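Side-chain contacts in possible substrate binding protein of ABC transporter system (Rhodopseudomonas palustris, PDB 3N0X), which probably binds a branched-chain amino acid or related ligand in the periplasm and delivers it to an ABC-type importer: residues A[183-186]-A[187-190]; A[312-315]-A[316-319]. One frame throughout, in Å; residues are numbered along the deposited sequence.

Overall arrangement
Contact 1 (183-190) comes first along the chain and contact 2 (312-319) follows it. Their centres lie 47 Å apart, on opposite sides of the centre of the chain, and their nearest atoms are about 35 Å from each other. Contact 1 opens helix 186-196 after the loop that follows strand 171-178, beside the four-stranded parallel sheet. Contact 2 closes helix 307-314 and leads into strand 318-321 of the antiparallel sheet, with helix 283-302 alongside. The two therefore share no helix, strand or sheet, and lie at remote places in a fold of the leucine-binding protein family. Each is a local element of structure: a helix start with an Asx turn, and a helix-to-strand turn.

Contact 1 (A[183-186]-A[187-190]); sequences TDFT and AVGQ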
loop_
_atom_site.group_PDB
_atom_site.type_symbol
_atom_site.label_atom_id
_atom_site.label_comp_id
_atom_site.label_asym_id
_atom_site.label_seq_id
_atom_site.Cartn_x
_atom_site.Cartn_y
_atom_site.Cartn_z
ATOM N N THR A 183 15.026 19.512 7.117
ATOM C CA THR A 183 16.006 18.554 7.623
ATOM C C THR A 183 16.431 18.831 9.068
ATOM O O THR A 183 17.065 17.965 9.688
ATOM C CB THR A 183 17.286 18.546 6.760
ATOM O OG1 THR A 183 17.826 19.863 6.737
ATOM C CG2 THR A 183 16.972 18.059 5.331
ATOM N N ASP A 184 16.119 20.021 9.584
ATOM C CA ASP A 184 16.390 20.366 10.969
ATOM C C ASP A 184 15.058 20.450 11.695
ATOM O O ASP A 184 14.266 21.352 11.420
ATOM C CB ASP A 184 17.102 21.705 11.084
ATOM C CG ASP A 184 17.546 22.031 12.513
ATOM O OD1 ASP A 184 16.838 21.716 13.497
ATOM O OD2 ASP A 184 18.631 22.644 12.663
ATOM N N PHE A 185 14.863 19.530 12.631
ATOM C CA PHE A 185 13.570 19.379 13.347
ATOM C C PHE A 185 13.590 19.928 14.749
ATOM O O PHE A 185 12.668 19.666 15.524
ATOM C CB PHE A 185 13.131 17.916 13.343
ATOM C CG PHE A 185 12.818 17.415 11.984
ATOM C CD1 PHE A 185 13.843 16.912 11.164
ATOM C CD2 PHE A 185 11.531 17.511 11.457
ATOM C CE1 PHE A 185 13.586 16.484 9.885
ATOM C CE2 PHE A 185 11.284 17.073 10.169
ATOM C CZ PHE A 185 12.309 16.572 9.377
ATOM N N THR A 186 14.627 20.706 15.096
ATOM C CA THR A 186 14.775 21.205 16.455
ATOM C C THR A 186 13.567 22.020 16.900
ATOM O O THR A 186 12.961 21.761 17.953
ATOM C CB THR A 186 16.093 22.046 16.596
ATOM O OG1 THR A 186 17.201 21.224 16.189
ATOM C CG2 THR A 186 16.267 22.521 18.035
ATOM N N ALA A 187 13.187 22.994 16.093
ATOM C CA ALA A 187 12.106 23.904 16.467
ATOM C C ALA A 187 10.745 23.209 16.515
ATOM O O ALA A 187 9.997 23.335 17.499
ATOM C CB ALA A 187 12.063 25.106 15.497
ATOM N N VAL A 188 10.424 22.499 15.443
ATOM C CA VAL A 188 9.137 21.787 15.378
ATOM C C VAL A 188 9.071 20.682 16.469
ATOM O O VAL A 188 8.019 20.462 17.063
ATOM C CB VAL A 188 8.802 21.245 13.968
ATOM C CG1 VAL A 188 9.685 20.105 13.546
ATOM C CG2 VAL A 188 7.319 20.750 13.904
ATOM N N GLY A 189 10.204 20.017 16.717
ATOM C CA GLY A 189 10.301 18.968 17.732
ATOM C C GLY A 189 9.924 19.527 19.088
ATOM O O GLY A 189 9.131 18.926 19.813
ATOM N N GLN A 190 10.489 20.677 19.429
ATOM C CA GLN A 190 10.170 21.319 20.696
ATOM C C GLN A 190 8.693 21.721 20.799
ATOM O O GLN A 190 8.080 21.546 21.856
ATOM C CB GLN A 190 11.115 22.483 21.014
ATOM C CG GLN A 190 11.064 22.833 22.493
ATOM C CD GLN A 190 11.577 21.710 23.402
ATOM O OE1 GLN A 190 12.640 21.140 23.174
ATOM N NE2 GLN A 190 10.788 21.374 24.427
HETATM O O HOH W 1 12.013 22.481 12.965
HETATM O O HOH W 2 14.879 23.881 13.789
#
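Val188 packs against Phe185 through its CG1 methyl, which comes to the edge of the ring, near its plane, with Val188 CG1 3.8 Å from Phe185 CD2. The two side chains run side by side in the same direction. Val188 CG1 sits between its own backbone N and carbonyl carbon (chi1 70°), and from there it also lies close to Phe185 O.

The backbone of the same residues begins the first helical turn. Phe185 is the N-cap residue of helix 186-196, and Gly189 N donates to Phe185 O at 2.8 Å; Gln190 N follows with a bond to Thr186 O at 3.1 Å.

The polar start is held by Asp184, one residue before the cap. Asp184 OD1 accepts from Thr186 N at 2.9 Å, nearly straight (163°), which makes an Asx turn, and from Thr186 OG1 at 2.8 Å on the syn side. Two waters extend this network to the next amides.

Farther out, Trp209 meets the Phe185 ring edge-to-face, and Leu147 of strand 142-149 touches both Phe185 and Val188. Thr186 N is thus met directly by Asp184 OD1, whereas Ala187 N and Val188 N donate to waters that in turn donate to Asp184 OD1 and Asp184 O, respectively; the negative charge of Asp184 would probably favour this helix start electrostatically.

Contact 2 (A[312-315]-A[316-319]); sequences AAME and GMEF
The backbone turns sharply from Met314 to Met317 in a type II beta turn, closed by Met317 N donating to Met314 O at 3.0 Å. This turn joins the end of helix 307-314 to strand 318-321. The N-H points fairly well at its acceptor (156°), but the donor sits well above the carbonyl plane of Met314. Glu315 is the first residue to leave helical geometry, and Gly316 takes a positive phi (81°), a conformation that glycine adopts readily.

Met317, a selenomethionine here, carries most of the side-chain contact. Met317 CB lies against the last two helix carbonyl oxygens, 3.2 Å from Met314 O and 3.4 Å from Ala313 O. With CG anti to the backbone N (chi1 -168°), the Met317 chain folds back beside the last turn, CG 3.7 Å from Ala313 O and SE 4.1 Å from Met314 CA. Met314, also a selenomethionine, points its CB away from this partner, yet its CG still meets the other selenium in a loose apolar contact.

Both of these side chains touch Phe328 of strand 324-328, while Ala298 and Thr297 of helix 283-302 touch Met314 and Met317 respectively. Ala313 O has a polar partner as well, a hydrogen bond from Lys301 NZ of the same helix. Glu315 heads a different way, and its extended chain ends in a hydrogen bond between Glu315 OE2 and His333 NE2. Within the buried pair, the gap from Met314 CG to Met317 SE is 4.4 Å.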
loop_
_atom_site.group_PDB
_atom_site.type_symbol
_atom_site.label_atom_id
_atom_site.label_comp_id
_atom_site.label_asym_id
_atom_site.label_seq_id
_atom_site.Cartn_x
_atom_site.Cartn_y
_atom_site.Cartn_z
ATOM N N ALA A 312 -18.750 -6.464 -14.001
ATOM C CA ALA A 312 -19.880 -6.986 -13.239
ATOM C C ALA A 312 -19.429 -8.052 -12.263
ATOM O O ALA A 312 -19.945 -8.137 -11.133
ATOM C CB ALA A 312 -20.996 -7.543 -14.185
ATOM N N ALA A 313 -18.492 -8.885 -12.708
ATOM C CA ALA A 313 -17.952 -9.946 -11.857
ATOM C C ALA A 313 -17.102 -9.370 -10.707
ATOM O O ALA A 313 -17.211 -9.847 -9.556
ATOM C CB ALA A 313 -17.111 -10.922 -12.703
HETATM N N MSE A 314 -16.321 -8.333 -11.000
HETATM C CA MSE A 314 -15.350 -7.792 -10.048
HETATM C C MSE A 314 -15.947 -6.862 -8.975
HETATM O O MSE A 314 -15.403 -6.784 -7.868
HETATM C CB MSE A 314 -14.213 -7.084 -10.801
HETATM C CG MSE A 314 -13.377 -8.077 -11.568
HETATM SE SE MSE A 314 -12.184 -7.221 -12.791
HETATM C CE MSE A 314 -10.876 -6.492 -11.648
ATOM N N GLU A 315 -17.067 -6.190 -9.277
ATOM C CA GLU A 315 -17.681 -5.289 -8.297
ATOM C C GLU A 315 -18.213 -6.104 -7.123
ATOM O O GLU A 315 -19.086 -6.969 -7.297
ATOM C CB GLU A 315 -18.832 -4.483 -8.949
ATOM C CG GLU A 315 -18.287 -3.386 -9.848
ATOM C CD GLU A 315 -19.351 -2.366 -10.298
ATOM O OE1 GLU A 315 -20.575 -2.685 -10.230
ATOM O OE2 GLU A 315 -18.928 -1.273 -10.746
ATOM N N GLY A 316 -17.684 -5.842 -5.915
ATOM C CA GLY A 316 -18.108 -6.589 -4.716
ATOM C C GLY A 316 -17.429 -7.954 -4.575
ATOM O O GLY A 316 -17.811 -8.728 -3.695
HETATM N N MSE A 317 -16.476 -8.253 -5.451
HETATM C CA MSE A 317 -15.850 -9.576 -5.517
HETATM C C MSE A 317 -14.792 -9.760 -4.434
HETATM O O MSE A 317 -13.834 -8.983 -4.366
HETATM C CB MSE A 317 -15.190 -9.806 -6.876
HETATM C CG MSE A 317 -14.778 -11.254 -7.132
HETATM SE SE MSE A 317 -13.773 -11.414 -8.777
HETATM C CE MSE A 317 -12.120 -10.763 -8.148
ATOM N N GLU A 318 -14.920 -10.850 -3.683
ATOM C CA GLU A 318 -13.886 -11.291 -2.734
ATOM C C GLU A 318 -12.832 -12.128 -3.443
ATOM O O GLU A 318 -13.135 -12.850 -4.406
ATOM C CB GLU A 318 -14.511 -12.118 -1.619
ATOM C CG GLU A 318 -15.564 -11.382 -0.830
ATOM C CD GLU A 318 -16.023 -12.120 0.448
ATOM O OE1 GLU A 318 -15.678 -13.315 0.624
ATOM O OE2 GLU A 318 -16.737 -11.479 1.265
ATOM N N PHE A 319 -11.567 -11.996 -3.016
ATOM C CA PHE A 319 -10.538 -12.846 -3.516
ATOM C C PHE A 319 -9.466 -13.069 -2.449
ATOM O O PHE A 319 -9.303 -12.231 -1.558
ATOM C CB PHE A 319 -9.929 -12.281 -4.821
ATOM C CG PHE A 319 -9.412 -10.864 -4.726
ATOM C CD1 PHE A 319 -10.290 -9.786 -4.706
ATOM C CD2 PHE A 319 -8.042 -10.603 -4.714
ATOM C CE1 PHE A 319 -9.846 -8.505 -4.646
ATOM C CE2 PHE A 319 -7.567 -9.324 -4.624
ATOM C CZ PHE A 319 -8.460 -8.239 -4.569
#